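Local coordinates for diaminobutyrate-pyruvate transaminase and L-2,4-diaminobutyrate decarboxylase (Vibrio parahaemolyticus, PDB 2QMA), which probably uses pyridoxal 5'-phosphate to decarboxylate L-2,4-diaminobutyrate in this C-terminal domain of a longer protein that also carries an aminotransferase domain, at residues N147-C150 / D151-L155; L378-F381 / M382-N386. One frame throughout, in Å; residues are numbered along the deposited sequence.

Interaction 1: N147-C150 / D151-L155; sequences NWLC and DKYDL
The backbone N of K152 donates to W148 O one turn earlier, at 3.0 Å. This bond belongs to the last turns of helix 136-152. Alongside it, D151 N donates to N147 O and Y153 N to L149 O.

The side chains of W148 and K152 also meet. CG of W148 is anti to its own backbone N (chi1 -180°), and the indole therefore lies beside the lysine of the next turn. K152 CG sits over one face of the six-membered ring, 3.9 Å from its centroid and only 9° off the normal. This is a CH-pi contact. The lysine chain is bent at chi2 and then runs on past the ring, bringing CE to 3.5 Å from W148 CZ2. The polar ends of both side chains find their partner on the second subunit. K152 NZ forms a salt bridge with OD1 of D74 of the second subunit, and W148 NE1 donates a hydrogen bond to that same oxygen. The CH-pi pair thus presents two donors to one carboxylate across the dimer interface.

Y153 turns a ring edge to L149 O, with CD2 3.3 Å from that oxygen. Its side chain packs further on L337 and V321 of the mixed sheet.

D154, with positive phi, is the first residue to leave helical backbone angles. L155 N reaches back to C150 O at 3.1 Å, and D154 N to D151 O at 2.9 Å. L155 CD1 then lies 4.0 Å from C150 SG, an apolar touch spanning the turn. D154 OD2 is engaged by K307 in a salt bridge. The two backward bonds and the left-handed D154 make a Schellman motif, a classic C-terminal helix end, here packed against the large mixed sheet of a fold-type I pyridoxal-phosphate enzyme.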
loop_
_atom_site.group_PDB
_atom_site.type_symbol
_atom_site.label_atom_id
_atom_site.label_comp_id
_atom_site.label_asym_id
_atom_site.label_seq_id
_atom_site.Cartn_x
_atom_site.Cartn_y
_atom_site.Cartn_z
ATOM N N ASN A 147 -5.132 -19.152 -0.511
ATOM C CA ASN A 147 -5.291 -20.592 -0.283
ATOM C C ASN A 147 -4.156 -21.378 -0.918
ATOM O O ASN A 147 -3.604 -22.307 -0.311
ATOM C CB ASN A 147 -6.635 -21.092 -0.845
ATOM C CG ASN A 147 -7.840 -20.590 -0.059
ATOM O OD1 ASN A 147 -8.958 -20.708 -0.541
ATOM N ND2 ASN A 147 -7.625 -20.052 1.147
ATOM N N TRP A 148 -3.799 -20.983 -2.139
ATOM C CA TRP A 148 -2.698 -21.609 -2.883
ATOM C C TRP A 148 -1.385 -21.441 -2.082
ATOM O O TRP A 148 -0.613 -22.386 -1.907
ATOM C CB TRP A 148 -2.597 -20.959 -4.286
ATOM C CG TRP A 148 -1.524 -21.493 -5.185
ATOM C CD1 TRP A 148 -1.567 -22.642 -5.910
ATOM C CD2 TRP A 148 -0.244 -20.884 -5.451
ATOM N NE1 TRP A 148 -0.389 -22.807 -6.589
ATOM C CE2 TRP A 148 0.452 -21.758 -6.323
ATOM C CE3 TRP A 148 0.407 -19.720 -4.977
ATOM C CZ2 TRP A 148 1.740 -21.474 -6.806
ATOM C CZ3 TRP A 148 1.699 -19.441 -5.420
ATOM C CH2 TRP A 148 2.356 -20.312 -6.342
ATOM N N LEU A 149 -1.150 -20.234 -1.592
ATOM C CA LEU A 149 0.087 -19.939 -0.854
ATOM C C LEU A 149 0.171 -20.816 0.389
ATOM O O LEU A 149 1.211 -21.381 0.700
ATOM C CB LEU A 149 0.073 -18.461 -0.413
ATOM C CG LEU A 149 0.369 -17.453 -1.521
ATOM C CD1 LEU A 149 0.123 -16.019 -0.989
ATOM C CD2 LEU A 149 1.822 -17.687 -2.018
ATOM N N CYS A 150 -0.932 -20.912 1.103
ATOM C CA CYS A 150 -0.990 -21.731 2.330
ATOM C C CYS A 150 -0.595 -23.182 2.026
ATOM O O CYS A 150 0.144 -23.788 2.790
ATOM C CB CYS A 150 -2.384 -21.635 2.950
ATOM S SG CYS A 150 -2.646 -19.998 3.759
ATOM N N ASP A 151 -1.054 -23.715 0.891
ATOM C CA ASP A 151 -0.590 -25.031 0.374
ATOM C C ASP A 151 0.925 -25.139 0.144
ATOM O O ASP A 151 1.599 -26.099 0.606
ATOM C CB ASP A 151 -1.423 -25.420 -0.860
ATOM C CG ASP A 151 -0.580 -25.729 -2.151
ATOM O OD1 ASP A 151 -0.721 -24.890 -3.107
ATOM O OD2 ASP A 151 0.141 -26.807 -2.216
ATOM N N LYS A 152 1.455 -24.124 -0.531
ATOM C CA LYS A 152 2.843 -24.110 -0.939
ATOM C C LYS A 152 3.754 -24.134 0.278
ATOM O O LYS A 152 4.809 -24.783 0.241
ATOM C CB LYS A 152 3.139 -22.918 -1.850
ATOM C CG LYS A 152 2.553 -23.045 -3.255
ATOM C CD LYS A 152 3.077 -24.348 -3.932
ATOM C CE LYS A 152 2.517 -24.548 -5.310
ATOM N NZ LYS A 152 2.972 -25.843 -5.924
ATOM N N TYR A 153 3.320 -23.490 1.368
ATOM C CA TYR A 153 4.111 -23.440 2.612
ATOM C C TYR A 153 3.738 -24.590 3.564
ATOM O O TYR A 153 4.239 -24.638 4.702
ATOM C CB TYR A 153 4.002 -22.051 3.303
ATOM C CG TYR A 153 4.784 -20.985 2.557
ATOM C CD1 TYR A 153 6.157 -20.854 2.724
ATOM C CD2 TYR A 153 4.158 -20.135 1.643
ATOM C CE1 TYR A 153 6.880 -19.917 1.999
ATOM C CE2 TYR A 153 4.880 -19.189 0.914
ATOM C CZ TYR A 153 6.230 -19.090 1.088
ATOM O OH TYR A 153 6.953 -18.147 0.360
ATOM N N ASP A 154 2.847 -25.482 3.117
ATOM C CA ASP A 154 2.489 -26.713 3.875
ATOM C C ASP A 154 1.847 -26.408 5.244
ATOM O O ASP A 154 2.063 -27.124 6.222
ATOM C CB ASP A 154 3.727 -27.622 4.026
ATOM C CG ASP A 154 4.217 -28.153 2.704
ATOM O OD1 ASP A 154 3.380 -28.684 1.944
ATOM O OD2 ASP A 154 5.431 -28.023 2.391
ATOM N N LEU A 155 1.047 -25.338 5.314
ATOM C CA LEU A 155 0.419 -24.927 6.554
ATOM C C LEU A 155 -0.792 -25.804 6.881
ATOM O O LEU A 155 -1.273 -26.533 6.007
ATOM C CB LEU A 155 0.003 -23.439 6.475
ATOM C CG LEU A 155 1.095 -22.415 6.083
ATOM C CD1 LEU A 155 0.502 -21.005 5.992
ATOM C CD2 LEU A 155 2.276 -22.414 7.048
#

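Interaction 2: L378-F381 / M382-N386; sequences LKVF and MTMQN
One face of the F381 ring carries the amide nitrogen of Q385, which stands 3.2 Å above the ring plane and is offset toward the rim near CE2. Ring and amide planes are 66° apart.

The same NE2 donates to F381 O at 3.2 Å. The oxygen lies close to the amide plane of Q385, but the donor sits well above the carbonyl plane of F381. This bond and the one from K76 of the second subunit to OE1 together hold the amide over the ring.

From L378 to M384 the backbone makes the usual i to i+4 bonds, such as M382 N to L378 O at 2.8 Å. The last turn is irregular: F381 O takes the side-chain amide, and Q385 N bonds only weakly, to M382 O. Helix 377-386 is wedged between helix 113-125, helix 136-152 (V141 and V145 pack on F381) and the partner subunit.

CG of selenomethionine M382 is anti to its carbonyl carbon (chi1 -59°) and the chain runs on extended, bringing SE 3.8 Å from L378 CG. V380 CG1 lies 4.0 Å from CG of selenomethionine M384. K379 NZ makes salt bridges with E119 and D376 and donates to S332 O and T330 O.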
loop_
_atom_site.group_PDB
_atom_site.type_symbol
_atom_site.label_atom_id
_atom_site.label_comp_id
_atom_site.label_asym_id
_atom_site.label_seq_id
_atom_site.Cartn_x
_atom_site.Cartn_y
_atom_site.Cartn_z
ATOM N N LEU A 378 -3.903 -9.936 -8.054
ATOM C CA LEU A 378 -4.126 -10.271 -9.490
ATOM C C LEU A 378 -2.787 -10.590 -10.127
ATOM O O LEU A 378 -2.685 -11.526 -10.917
ATOM C CB LEU A 378 -4.899 -9.185 -10.273
ATOM C CG LEU A 378 -5.163 -9.492 -11.781
ATOM C CD1 LEU A 378 -6.136 -10.660 -11.970
ATOM C CD2 LEU A 378 -5.678 -8.258 -12.600
ATOM N N LYS A 379 -1.744 -9.861 -9.715
ATOM C CA LYS A 379 -0.395 -10.073 -10.202
ATOM C C LYS A 379 0.022 -11.548 -10.008
ATOM O O LYS A 379 0.452 -12.174 -10.971
ATOM C CB LYS A 379 0.605 -9.172 -9.478
ATOM C CG LYS A 379 0.312 -7.681 -9.600
ATOM C CD LYS A 379 1.113 -6.926 -8.518
ATOM C CE LYS A 379 0.620 -5.555 -8.374
ATOM N NZ LYS A 379 1.573 -4.724 -7.579
ATOM N N VAL A 380 -0.107 -12.075 -8.783
ATOM C CA VAL A 380 0.325 -13.446 -8.512
ATOM C C VAL A 380 -0.612 -14.414 -9.258
ATOM O O VAL A 380 -0.161 -15.444 -9.791
ATOM C CB VAL A 380 0.348 -13.778 -7.002
ATOM C CG1 VAL A 380 0.893 -15.192 -6.770
ATOM C CG2 VAL A 380 1.164 -12.743 -6.198
ATOM N N PHE A 381 -1.912 -14.115 -9.274
ATOM C CA PHE A 381 -2.903 -14.985 -9.914
ATOM C C PHE A 381 -2.529 -15.157 -11.389
ATOM O O PHE A 381 -2.494 -16.290 -11.895
ATOM C CB PHE A 381 -4.316 -14.403 -9.712
ATOM C CG PHE A 381 -5.439 -15.198 -10.334
ATOM C CD1 PHE A 381 -5.909 -16.358 -9.736
ATOM C CD2 PHE A 381 -6.094 -14.723 -11.468
ATOM C CE1 PHE A 381 -6.995 -17.045 -10.267
ATOM C CE2 PHE A 381 -7.172 -15.421 -12.005
ATOM C CZ PHE A 381 -7.623 -16.572 -11.399
HETATM N N MSE A 382 -2.196 -14.052 -12.058
HETATM C CA MSE A 382 -1.787 -14.108 -13.478
HETATM C C MSE A 382 -0.406 -14.726 -13.674
HETATM O O MSE A 382 -0.219 -15.573 -14.563
HETATM C CB MSE A 382 -1.868 -12.724 -14.139
HETATM C CG MSE A 382 -3.291 -12.174 -14.073
HETATM SE SE MSE A 382 -3.655 -10.604 -15.132
HETATM C CE MSE A 382 -2.829 -11.178 -16.802
ATOM N N THR A 383 0.542 -14.336 -12.826
ATOM C CA THR A 383 1.905 -14.860 -12.886
ATOM C C THR A 383 1.961 -16.402 -12.783
ATOM O O THR A 383 2.699 -17.063 -13.570
ATOM C CB THR A 383 2.788 -14.198 -11.806
ATOM O OG1 THR A 383 3.181 -12.877 -12.235
ATOM C CG2 THR A 383 4.015 -15.048 -11.526
HETATM N N MSE A 384 1.181 -16.982 -11.862
HETATM C CA MSE A 384 1.194 -18.458 -11.680
HETATM C C MSE A 384 0.507 -19.250 -12.808
HETATM O O MSE A 384 0.777 -20.452 -12.999
HETATM C CB MSE A 384 0.647 -18.858 -10.309
HETATM C CG MSE A 384 1.515 -18.319 -9.143
HETATM SE SE MSE A 384 3.431 -18.608 -9.322
HETATM C CE MSE A 384 3.946 -17.002 -10.162
ATOM N N GLN A 385 -0.407 -18.592 -13.509
ATOM C CA GLN A 385 -1.025 -19.181 -14.703
ATOM C C GLN A 385 -0.112 -19.184 -15.920
ATOM O O GLN A 385 -0.227 -20.079 -16.785
ATOM C CB GLN A 385 -2.318 -18.469 -15.059
ATOM C CG GLN A 385 -3.466 -18.726 -14.103
ATOM C CD GLN A 385 -4.655 -17.908 -14.548
ATOM O OE1 GLN A 385 -5.278 -18.218 -15.563
ATOM N NE2 GLN A 385 -4.927 -16.814 -13.840
ATOM N N ASN A 386 0.765 -18.184 -15.972
ATOM C CA ASN A 386 1.588 -17.837 -17.129
ATOM C C ASN A 386 3.015 -18.432 -17.010
ATOM O O ASN A 386 3.350 -19.425 -17.662
ATOM C CB ASN A 386 1.599 -16.302 -17.279
ATOM C CG ASN A 386 2.581 -15.791 -18.332
ATOM O OD1 ASN A 386 3.270 -14.777 -18.112
ATOM N ND2 ASN A 386 2.647 -16.480 -19.493
#

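Overall arrangement
From the N terminus, the chain first reaches interaction 1 at the end of helix 136-152, just before strand 160-164 enters the mixed sheet. Interaction 2 follows much later, in helix 377-386, after the last strand of that sheet, 334-338. Each contact is local and closes no long loop. They lie in series, neither nested nor crossed. Their centres are about 16 Å apart, and they meet where W148 CH2 packs on M384 CG at 3.5 Å. This is where the two helices touch. Interaction 1 also ties its helix to the sheet, and interaction 2 to helix 113-125. Both reach the second subunit, interaction 1 through W148 and K152 alone.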